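Local coordinates for DUF72 domain-containing protein (Thermotoga maritima, PDB 1VPQ) that is of unknown function but folds as a DUF72-family TIM barrel, with a charged cleft at the C-terminal strand ends that holds sulfate ions in the crystal, at residues A[151-157]-A[176-182]; A[191-195]-A[235-239]; A[183-188]-A[208-212]. The contacts are given in a common frame with arbitrary orientation. Numbering follows the deposited sequence.

Contact 1 of 3, residues A[151-157]-A[176-182]. With SO4 (sulfate ion), chain C; SO4 (sulfate ion), chain B.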
loop_
_atom_site.group_PDB
_atom_site.type_symbol
_atom_site.label_atom_id
_atom_site.label_comp_id
_atom_site.label_asym_id
_atom_site.label_seq_id
_atom_site.Cartn_x
_atom_site.Cartn_y
_atom_site.Cartn_z
ATOM N N GLU A 151 -8.777 7.905 8.011
ATOM C CA GLU A 151 -8.920 7.167 6.763
ATOM C C GLU A 151 -8.205 5.814 6.829
ATOM O O GLU A 151 -6.992 5.758 6.994
ATOM C CB GLU A 151 -8.409 7.996 5.577
ATOM C CG GLU A 151 -9.360 9.101 5.119
ATOM C CD GLU A 151 -10.583 8.593 4.365
ATOM O OE1 GLU A 151 -10.690 7.372 4.136
ATOM O OE2 GLU A 151 -11.451 9.422 4.004
ATOM N N LEU A 152 -8.991 4.745 6.691
ATOM C CA LEU A 152 -8.516 3.365 6.767
ATOM C C LEU A 152 -8.829 2.569 5.494
ATOM O O LEU A 152 -9.895 2.729 4.894
ATOM C CB LEU A 152 -9.162 2.663 7.970
ATOM C CG LEU A 152 -8.597 1.293 8.359
ATOM C CD1 LEU A 152 -7.159 1.401 8.840
ATOM C CD2 LEU A 152 -9.455 0.633 9.417
ATOM N N ALA A 153 -7.873 1.724 5.102
ATOM C CA ALA A 153 -8.019 0.790 3.985
ATOM C C ALA A 153 -7.538 -0.592 4.385
ATOM O O ALA A 153 -6.573 -0.731 5.152
ATOM C CB ALA A 153 -7.249 1.268 2.753
ATOM N N VAL A 154 -8.224 -1.612 3.865
ATOM C CA VAL A 154 -7.914 -3.010 4.194
ATOM C C VAL A 154 -7.684 -3.870 2.939
ATOM O O VAL A 154 -8.435 -3.787 1.956
ATOM C CB VAL A 154 -9.024 -3.652 5.102
ATOM C CG1 VAL A 154 -8.852 -5.174 5.195
ATOM C CG2 VAL A 154 -9.002 -3.043 6.515
ATOM N N GLU A 155 -6.644 -4.702 3.025
ATOM C CA GLU A 155 -6.285 -5.686 2.012
ATOM C C GLU A 155 -6.266 -7.103 2.613
ATOM O O GLU A 155 -5.645 -7.335 3.657
ATOM C CB GLU A 155 -4.877 -5.376 1.475
ATOM C CG GLU A 155 -4.443 -6.238 0.295
ATOM C CD GLU A 155 -2.954 -6.130 -0.015
ATOM O OE1 GLU A 155 -2.395 -5.031 0.142
ATOM O OE2 GLU A 155 -2.338 -7.141 -0.421
ATOM N N PHE A 156 -6.896 -8.046 1.916
ATOM C CA PHE A 156 -6.866 -9.467 2.278
ATOM C C PHE A 156 -5.990 -10.269 1.323
ATOM O O PHE A 156 -5.882 -9.942 0.139
ATOM C CB PHE A 156 -8.267 -10.064 2.247
ATOM C CG PHE A 156 -9.308 -9.205 2.880
ATOM C CD1 PHE A 156 -9.464 -9.185 4.259
ATOM C CD2 PHE A 156 -10.149 -8.425 2.096
ATOM C CE1 PHE A 156 -10.449 -8.381 4.856
ATOM C CE2 PHE A 156 -11.137 -7.623 2.678
ATOM C CZ PHE A 156 -11.287 -7.605 4.059
ATOM N N ARG A 157 -5.378 -11.324 1.855
ATOM C CA ARG A 157 -4.563 -12.249 1.075
ATOM C C ARG A 157 -5.292 -13.567 0.798
ATOM O O ARG A 157 -5.026 -14.220 -0.206
ATOM C CB ARG A 157 -3.264 -12.552 1.818
ATOM C CG ARG A 157 -2.242 -13.339 0.994
ATOM C CD ARG A 157 -1.356 -12.395 0.240
ATOM N NE ARG A 157 -0.256 -11.937 1.087
ATOM C CZ ARG A 157 0.311 -10.736 1.034
ATOM N NH1 ARG A 157 -0.123 -9.807 0.190
ATOM N NH2 ARG A 157 1.318 -10.458 1.848
ATOM N N THR A 176 -11.926 1.630 3.168
ATOM C CA THR A 176 -11.566 1.605 1.760
ATOM C C THR A 176 -10.989 0.226 1.391
ATOM O O THR A 176 -10.112 -0.311 2.077
ATOM C CB THR A 176 -10.566 2.744 1.437
ATOM O OG1 THR A 176 -11.216 4.015 1.616
ATOM C CG2 THR A 176 -10.026 2.639 0.011
ATOM N N PHE A 177 -11.514 -0.338 0.308
ATOM C CA PHE A 177 -11.099 -1.646 -0.180
ATOM C C PHE A 177 -9.817 -1.553 -1.020
ATOM O O PHE A 177 -9.745 -0.777 -1.979
ATOM C CB PHE A 177 -12.228 -2.280 -1.007
ATOM C CG PHE A 177 -11.837 -3.572 -1.650
ATOM C CD1 PHE A 177 -11.629 -4.710 -0.880
ATOM C CD2 PHE A 177 -11.645 -3.650 -3.019
ATOM C CE1 PHE A 177 -11.257 -5.900 -1.463
ATOM C CE2 PHE A 177 -11.269 -4.834 -3.609
ATOM C CZ PHE A 177 -11.067 -5.959 -2.834
ATOM N N VAL A 178 -8.807 -2.341 -0.651
ATOM C CA VAL A 178 -7.571 -2.418 -1.419
ATOM C C VAL A 178 -7.729 -3.374 -2.594
ATOM O O VAL A 178 -7.820 -4.589 -2.416
ATOM C CB VAL A 178 -6.396 -2.868 -0.552
ATOM C CG1 VAL A 178 -5.131 -3.039 -1.396
ATOM C CG2 VAL A 178 -6.150 -1.845 0.541
ATOM N N VAL A 179 -7.764 -2.814 -3.798
ATOM C CA VAL A 179 -7.838 -3.614 -5.020
ATOM C C VAL A 179 -6.434 -4.142 -5.301
ATOM O O VAL A 179 -5.508 -3.366 -5.511
ATOM C CB VAL A 179 -8.325 -2.800 -6.233
ATOM C CG1 VAL A 179 -8.360 -3.681 -7.486
ATOM C CG2 VAL A 179 -9.695 -2.177 -5.962
ATOM N N VAL A 180 -6.291 -5.462 -5.315
ATOM C CA VAL A 180 -4.972 -6.082 -5.380
ATOM C C VAL A 180 -4.765 -6.853 -6.678
ATOM O O VAL A 180 -5.650 -7.591 -7.126
ATOM C CB VAL A 180 -4.754 -7.085 -4.238
ATOM C CG1 VAL A 180 -3.336 -7.658 -4.279
ATOM C CG2 VAL A 180 -4.991 -6.449 -2.916
ATOM N N ASP A 181 -3.581 -6.681 -7.270
ATOM C CA ASP A 181 -3.088 -7.631 -8.254
ATOM C C ASP A 181 -1.924 -8.429 -7.661
ATOM O O ASP A 181 -0.894 -7.872 -7.275
ATOM C CB ASP A 181 -2.676 -6.971 -9.567
ATOM C CG ASP A 181 -2.548 -7.985 -10.692
ATOM O OD1 ASP A 181 -3.597 -8.457 -11.187
ATOM O OD2 ASP A 181 -1.403 -8.335 -11.052
ATOM N N GLU A 182 -2.140 -9.740 -7.612
ATOM C CA GLU A 182 -1.281 -10.723 -6.971
ATOM C C GLU A 182 -1.113 -11.875 -7.943
ATOM O O GLU A 182 -1.822 -11.931 -8.942
ATOM C CB GLU A 182 -2.004 -11.282 -5.740
ATOM C CG GLU A 182 -1.579 -10.719 -4.418
ATOM C CD GLU A 182 -2.517 -11.118 -3.307
ATOM O OE1 GLU A 182 -3.017 -12.258 -3.309
ATOM O OE2 GLU A 182 -2.769 -10.288 -2.421
HETATM S S SO4 C . 1.765 -13.750 3.477
HETATM O O1 SO4 C . 2.332 -12.525 4.033
HETATM O O2 SO4 C . 2.494 -14.909 3.961
HETATM O O3 SO4 C . 0.380 -13.888 3.901
HETATM O O4 SO4 C . 1.823 -13.719 2.021
HETATM S S SO4 B . 2.781 -6.966 1.133
HETATM O O1 SO4 B . 1.336 -7.152 1.031
HETATM O O2 SO4 B . 3.329 -7.812 2.186
HETATM O O3 SO4 B . 3.376 -7.333 -0.143
HETATM O O4 SO4 B . 3.065 -5.576 1.472
HETATM O O HOH W 1 -8.224 -6.800 -0.780
#

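Contact 2 of 3, residues A[191-195]-A[235-239]. With SO4 (sulfate ion), chain D.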
loop_
_atom_site.group_PDB
_atom_site.type_symbol
_atom_site.label_atom_id
_atom_site.label_comp_id
_atom_site.label_asym_id
_atom_site.label_seq_id
_atom_site.Cartn_x
_atom_site.Cartn_y
_atom_site.Cartn_z
ATOM N N TYR A 191 -8.328 -10.255 -8.159
ATOM C CA TYR A 191 -8.363 -8.848 -8.542
ATOM C C TYR A 191 -9.809 -8.441 -8.645
ATOM O O TYR A 191 -10.503 -8.889 -9.539
ATOM C CB TYR A 191 -7.658 -8.654 -9.885
ATOM C CG TYR A 191 -7.769 -7.284 -10.490
ATOM C CD1 TYR A 191 -6.902 -6.269 -10.117
ATOM C CD2 TYR A 191 -8.722 -7.011 -11.472
ATOM C CE1 TYR A 191 -6.996 -5.002 -10.685
ATOM C CE2 TYR A 191 -8.824 -5.760 -12.046
ATOM C CZ TYR A 191 -7.958 -4.759 -11.652
ATOM O OH TYR A 191 -8.049 -3.508 -12.218
ATOM N N ARG A 192 -10.258 -7.628 -7.696
ATOM C CA ARG A 192 -11.639 -7.117 -7.677
ATOM C C ARG A 192 -11.649 -5.589 -7.755
ATOM O O ARG A 192 -11.417 -4.920 -6.752
ATOM C CB ARG A 192 -12.388 -7.568 -6.403
ATOM C CG ARG A 192 -12.767 -9.050 -6.294
ATOM C CD ARG A 192 -12.790 -9.731 -7.640
ATOM N NE ARG A 192 -13.558 -10.963 -7.712
ATOM C CZ ARG A 192 -13.387 -11.890 -8.648
ATOM N NH1 ARG A 192 -12.441 -11.758 -9.572
ATOM N NH2 ARG A 192 -14.149 -12.971 -8.646
ATOM N N PRO A 193 -11.921 -5.024 -8.947
ATOM C CA PRO A 193 -11.885 -3.576 -9.064
ATOM C C PRO A 193 -13.207 -2.984 -8.573
ATOM O O PRO A 193 -14.131 -2.749 -9.354
ATOM C CB PRO A 193 -11.618 -3.352 -10.550
ATOM C CG PRO A 193 -12.159 -4.560 -11.235
ATOM C CD PRO A 193 -12.272 -5.670 -10.224
ATOM N N ILE A 194 -13.265 -2.782 -7.255
ATOM C CA ILE A 194 -14.485 -2.417 -6.530
ATOM C C ILE A 194 -14.184 -1.301 -5.538
ATOM O O ILE A 194 -13.084 -1.243 -4.965
ATOM C CB ILE A 194 -15.054 -3.640 -5.751
ATOM C CG1 ILE A 194 -15.710 -4.630 -6.712
ATOM C CG2 ILE A 194 -16.091 -3.220 -4.691
ATOM C CD1 ILE A 194 -15.892 -5.983 -6.104
ATOM N N THR A 195 -15.167 -0.422 -5.337
ATOM C CA THR A 195 -15.056 0.627 -4.321
ATOM C C THR A 195 -16.087 0.434 -3.205
ATOM O O THR A 195 -17.253 0.150 -3.461
ATOM C CB THR A 195 -15.233 2.047 -4.915
ATOM O OG1 THR A 195 -16.480 2.131 -5.614
ATOM C CG2 THR A 195 -14.098 2.374 -5.861
ATOM N N ASP A 235 -8.950 0.072 -15.737
ATOM C CA ASP A 235 -9.734 -0.119 -14.516
ATOM C C ASP A 235 -9.507 1.009 -13.513
ATOM O O ASP A 235 -10.466 1.530 -12.946
ATOM C CB ASP A 235 -9.400 -1.458 -13.857
ATOM C CG ASP A 235 -9.972 -2.652 -14.609
ATOM O OD1 ASP A 235 -10.937 -2.479 -15.378
ATOM O OD2 ASP A 235 -9.458 -3.775 -14.420
ATOM N N VAL A 236 -8.243 1.382 -13.299
ATOM C CA VAL A 236 -7.899 2.506 -12.413
ATOM C C VAL A 236 -8.579 3.829 -12.819
ATOM O O VAL A 236 -9.041 4.579 -11.957
ATOM C CB VAL A 236 -6.358 2.716 -12.315
ATOM C CG1 VAL A 236 -6.028 4.050 -11.641
ATOM C CG2 VAL A 236 -5.711 1.576 -11.547
ATOM N N VAL A 237 -8.625 4.127 -14.117
ATOM C CA VAL A 237 -9.268 5.366 -14.566
ATOM C C VAL A 237 -10.786 5.258 -14.442
ATOM O O VAL A 237 -11.457 6.242 -14.129
ATOM C CB VAL A 237 -8.867 5.806 -16.016
ATOM C CG1 VAL A 237 -7.360 5.908 -16.150
ATOM C CG2 VAL A 237 -9.448 4.877 -17.083
ATOM N N GLU A 238 -11.315 4.060 -14.683
ATOM C CA GLU A 238 -12.758 3.826 -14.590
ATOM C C GLU A 238 -13.242 4.034 -13.156
ATOM O O GLU A 238 -14.256 4.693 -12.931
ATOM C CB GLU A 238 -13.118 2.415 -15.069
ATOM N N LEU A 239 -12.512 3.476 -12.194
ATOM C CA LEU A 239 -12.829 3.668 -10.778
ATOM C C LEU A 239 -12.599 5.116 -10.317
ATOM O O LEU A 239 -13.438 5.686 -9.611
ATOM C CB LEU A 239 -12.026 2.704 -9.890
ATOM C CG LEU A 239 -12.596 1.296 -9.645
ATOM C CD1 LEU A 239 -12.577 0.472 -10.918
ATOM C CD2 LEU A 239 -11.832 0.571 -8.537
HETATM S S SO4 D . -8.390 -12.478 -11.349
HETATM O O1 SO4 D . -7.619 -12.997 -10.215
HETATM O O2 SO4 D . -9.824 -12.751 -11.190
HETATM O O3 SO4 D . -8.197 -11.045 -11.471
HETATM O O4 SO4 D . -7.898 -13.079 -12.574
#

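Contact 3 of 3, residues A[183-188]-A[208-212]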
loop_
_atom_site.group_PDB
_atom_site.type_symbol
_atom_site.label_atom_id
_atom_site.label_comp_id
_atom_site.label_asym_id
_atom_site.label_seq_id
_atom_site.Cartn_x
_atom_site.Cartn_y
_atom_site.Cartn_z
ATOM N N PRO A 183 -0.214 -12.832 -7.638
ATOM C CA PRO A 183 -0.148 -14.065 -8.432
ATOM C C PRO A 183 -1.505 -14.781 -8.630
ATOM O O PRO A 183 -2.396 -14.710 -7.766
ATOM C CB PRO A 183 0.823 -14.932 -7.630
ATOM C CG PRO A 183 1.694 -13.969 -6.932
ATOM C CD PRO A 183 0.803 -12.816 -6.574
ATOM N N LYS A 184 -1.656 -15.441 -9.776
ATOM C CA LYS A 184 -2.894 -16.150 -10.116
ATOM C C LYS A 184 -2.744 -17.605 -9.693
ATOM O O LYS A 184 -2.601 -18.514 -10.521
ATOM C CB LYS A 184 -3.224 -16.027 -11.615
ATOM C CG LYS A 184 -3.122 -14.607 -12.184
ATOM C CD LYS A 184 -3.814 -13.559 -11.325
ATOM C CE LYS A 184 -3.889 -12.214 -12.036
ATOM N NZ LYS A 184 -4.568 -11.186 -11.200
ATOM N N LEU A 185 -2.776 -17.804 -8.379
ATOM C CA LEU A 185 -2.481 -19.097 -7.778
ATOM C C LEU A 185 -3.568 -19.487 -6.787
ATOM O O LEU A 185 -4.298 -18.621 -6.286
ATOM C CB LEU A 185 -1.133 -19.038 -7.058
ATOM C CG LEU A 185 0.094 -18.679 -7.905
ATOM C CD1 LEU A 185 1.224 -18.210 -7.005
ATOM C CD2 LEU A 185 0.553 -19.860 -8.765
ATOM N N PRO A 186 -3.670 -20.792 -6.487
ATOM C CA PRO A 186 -4.623 -21.273 -5.493
ATOM C C PRO A 186 -4.542 -20.535 -4.144
ATOM O O PRO A 186 -3.456 -20.318 -3.609
ATOM C CB PRO A 186 -4.226 -22.748 -5.328
ATOM C CG PRO A 186 -3.621 -23.108 -6.621
ATOM C CD PRO A 186 -2.886 -21.903 -7.064
ATOM N N GLY A 187 -5.694 -20.122 -3.632
ATOM C CA GLY A 187 -5.792 -19.589 -2.273
ATOM C C GLY A 187 -5.696 -18.086 -2.111
ATOM O O GLY A 187 -6.122 -17.550 -1.088
ATOM N N LEU A 188 -5.131 -17.413 -3.107
ATOM C CA LEU A 188 -4.868 -15.974 -3.020
ATOM C C LEU A 188 -6.077 -15.138 -3.416
ATOM O O LEU A 188 -6.937 -15.589 -4.172
ATOM C CB LEU A 188 -3.685 -15.594 -3.906
ATOM C CG LEU A 188 -2.333 -16.178 -3.497
ATOM C CD1 LEU A 188 -1.250 -15.694 -4.440
ATOM C CD2 LEU A 188 -2.002 -15.809 -2.062
ATOM N N ASN A 208 4.489 -13.393 -9.678
ATOM C CA ASN A 208 5.478 -14.448 -9.568
ATOM C C ASN A 208 4.825 -15.778 -9.183
ATOM O O ASN A 208 4.269 -15.907 -8.104
ATOM C CB ASN A 208 6.534 -14.042 -8.530
ATOM C CG ASN A 208 7.731 -14.991 -8.492
ATOM O OD1 ASN A 208 7.760 -16.008 -9.180
ATOM N ND2 ASN A 208 8.723 -14.654 -7.672
ATOM N N GLU A 209 4.917 -16.763 -10.073
ATOM C CA GLU A 209 4.383 -18.115 -9.832
ATOM C C GLU A 209 5.078 -18.867 -8.699
ATOM O O GLU A 209 4.562 -19.872 -8.212
ATOM C CB GLU A 209 4.512 -18.958 -11.095
ATOM C CG GLU A 209 3.652 -18.477 -12.256
ATOM C CD GLU A 209 3.941 -19.219 -13.559
ATOM O OE1 GLU A 209 4.837 -20.104 -13.579
ATOM O OE2 GLU A 209 3.261 -18.904 -14.562
ATOM N N ARG A 210 6.257 -18.390 -8.306
ATOM C CA ARG A 210 7.046 -18.991 -7.229
ATOM C C ARG A 210 6.776 -18.284 -5.889
ATOM O O ARG A 210 7.515 -18.454 -4.919
ATOM C CB ARG A 210 8.533 -18.923 -7.605
ATOM C CG ARG A 210 9.408 -19.998 -6.964
ATOM C CD ARG A 210 10.845 -19.970 -7.498
ATOM N N TRP A 211 5.696 -17.506 -5.852
ATOM C CA TRP A 211 5.293 -16.709 -4.691
ATOM C C TRP A 211 5.357 -17.428 -3.351
ATOM O O TRP A 211 5.748 -16.823 -2.367
ATOM C CB TRP A 211 3.866 -16.192 -4.927
ATOM C CG TRP A 211 3.228 -15.420 -3.805
ATOM C CD1 TRP A 211 2.492 -15.933 -2.774
ATOM C CD2 TRP A 211 3.206 -13.994 -3.638
ATOM N NE1 TRP A 211 2.033 -14.925 -1.967
ATOM C CE2 TRP A 211 2.453 -13.722 -2.471
ATOM C CE3 TRP A 211 3.750 -12.919 -4.359
ATOM C CZ2 TRP A 211 2.230 -12.417 -2.003
ATOM C CZ3 TRP A 211 3.529 -11.618 -3.894
ATOM C CH2 TRP A 211 2.775 -11.383 -2.722
ATOM N N PHE A 212 4.960 -18.698 -3.303
ATOM C CA PHE A 212 4.907 -19.455 -2.032
ATOM C C PHE A 212 6.243 -20.122 -1.634
ATOM O O PHE A 212 6.397 -20.570 -0.498
ATOM C CB PHE A 212 3.800 -20.520 -2.077
ATOM C CG PHE A 212 2.408 -19.953 -2.081
ATOM C CD1 PHE A 212 1.856 -19.428 -0.923
ATOM C CD2 PHE A 212 1.648 -19.945 -3.241
ATOM C CE1 PHE A 212 0.568 -18.904 -0.922
ATOM C CE2 PHE A 212 0.365 -19.422 -3.247
ATOM C CZ PHE A 212 -0.176 -18.902 -2.085
#

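Contact 1 of 3, residues A[151-157]-A[176-182]
The guanidinium of Arg157 is the hub of the polar interactions here: NE donates to O4 of the chain C sulfate at 2.9 Å and NH1 to O1 of the chain B sulfate at 3.1 Å, both ions probably from the crystallisation liquor. Arg157 NH1 also makes salt bridges to Glu155 OE2 (3.5 Å) and, longer, to Glu182 OE2 (3.7 Å). Both carboxylates approach NH1 from one side, the OE2 atoms of Glu155 and Glu182 only 3.8 Å apart, a like-charge approach that the arginine offsets. Glu155 OE1 has a salt bridge to Arg203, and OE2 a hydrogen bond to His205. Three backbone hydrogen bonds join the strands: Thr176 N to Leu152 O (2.9 Å), Val154 N to Thr176 O (2.9 Å) and Val178 N to Val154 O (3.0 Å). This alternation defines a parallel pair; strands 152-155 and 176-181, with helix 164-173 between them, form a beta-alpha-beta unit of the barrel. The short strand segments lie at 41°. CA-CA distances widen from 4.9 Å (Glu155-Val178) to 8.8 Å (Arg157-Glu182), and a water bridges Phe156 N (3.3 Å) and Val178 O (2.8 Å). Ala153 and Thr176 share one sheet face, their CB atoms 3.9 Å apart. Val154 and Phe177 point to the other, where Phe177 CE1 lies 4.5 Å from Phe156 CE2, ring edge to ring edge.

Contact 2 of 3, residues A[191-195]-A[235-239]
Leu239, Asp235 and Pro193 bury the most area in this contact, 73, 49 and 44 Å² of a summed 238 Å². Asp235 and Leu239 are one helical turn apart, as the 2.9 Å bond from Leu239 N to Asp235 O confirms, so both point from helix 226-240 toward the loop 191-195. Leu239 meets the second half of the loop, from Pro193 to Thr195: its CD2 lies 3.8 Å from Pro193 C and 3.9 Å from Thr195 CG2, while its CD1 is 4.0 Å from Pro193 CB. Pro193, at the centre of an inverse gamma turn, directs its CA-to-CB bond at the helix. Asp235 supplies the polar end, its OD2 accepting a short 2.6 Å hydrogen bond from Tyr191 OH, with the carboxylate oxygen near the plane of the phenol ring. The tyrosine ring also rests on Val179 and Asp181 of strand 176-181, and Leu239 and Val236 touch Phe202 of strand 199-204. The loop is therefore held on the outer side of the barrel, between an inner strand and a surrounding helix. Chemically, the contact has a short hydrogen bond to a carboxylate at one end and apolar contact round Leu239 at the other, so its polar and apolar parts are separated by one helical turn.

Contact 3 of 3, residues A[183-188]-A[208-212]
Two loops at the C-terminal end of the barrel meet here, beside a bound sulfate about 4 Å from the side chain of Trp211. Pro183 points its CD-CG edge at the face of the indole: its CD stands 4.0 Å from the centroid of the six-membered ring of Trp211, 24° off the normal, a CH-pi contact, and its CG reaches Trp211 CE3 at 3.5 Å. Leu188 CD1 also lies over a face of the indole, 4.1 Å from Trp211 CD1. In a TIM barrel, loops leaving the C-terminal strand ends border the cleft; here 183-188 follows strand 176-181, while strand 199-204 leads into 208-212. Each is shaped by a turn. Leu185 to Leu188 form a type II beta turn. Asn208 to Trp211 form a type I turn, closed by Trp211 N to Asn208 O (3.1 Å) and reinforced by an Asx turn in which Arg210 N donates to Asn208 OD1 (2.9 Å). Leu185 CD1 fits against the second turn, 3.9 Å from both Glu209 O and Trp211 CB. Further out, Phe212 CZ meets Leu188 CD2 at 3.6 Å. Trp211 additionally stacks edge-to-face with Tyr220 and makes a cation-pi contact with Arg219.

Strand 176-181 is the common reference: contact 1 lies on it, and the loop that follows it supplies 183-188 to contact 3 and 191-195 to contact 2. Along the chain, contact 1 closes before the other two open, and contacts 2 and 3 cross, their segments alternating. Centre-to-centre distances are about 12 Å between contacts 1 and 2, 17 Å between 1 and 3, and 21 Å between 2 and 3. The loop first borders the cleft, where Leu188 CB lies 3.5 Å from Glu182 OE1, then returns along the outside of the sheet, where Arg192 O meets Phe177 CE2 at 3.1 Å. Contacts 1 and 3 also meet through Arg157 CZ and Trp211 CZ2, 4.0 Å apart.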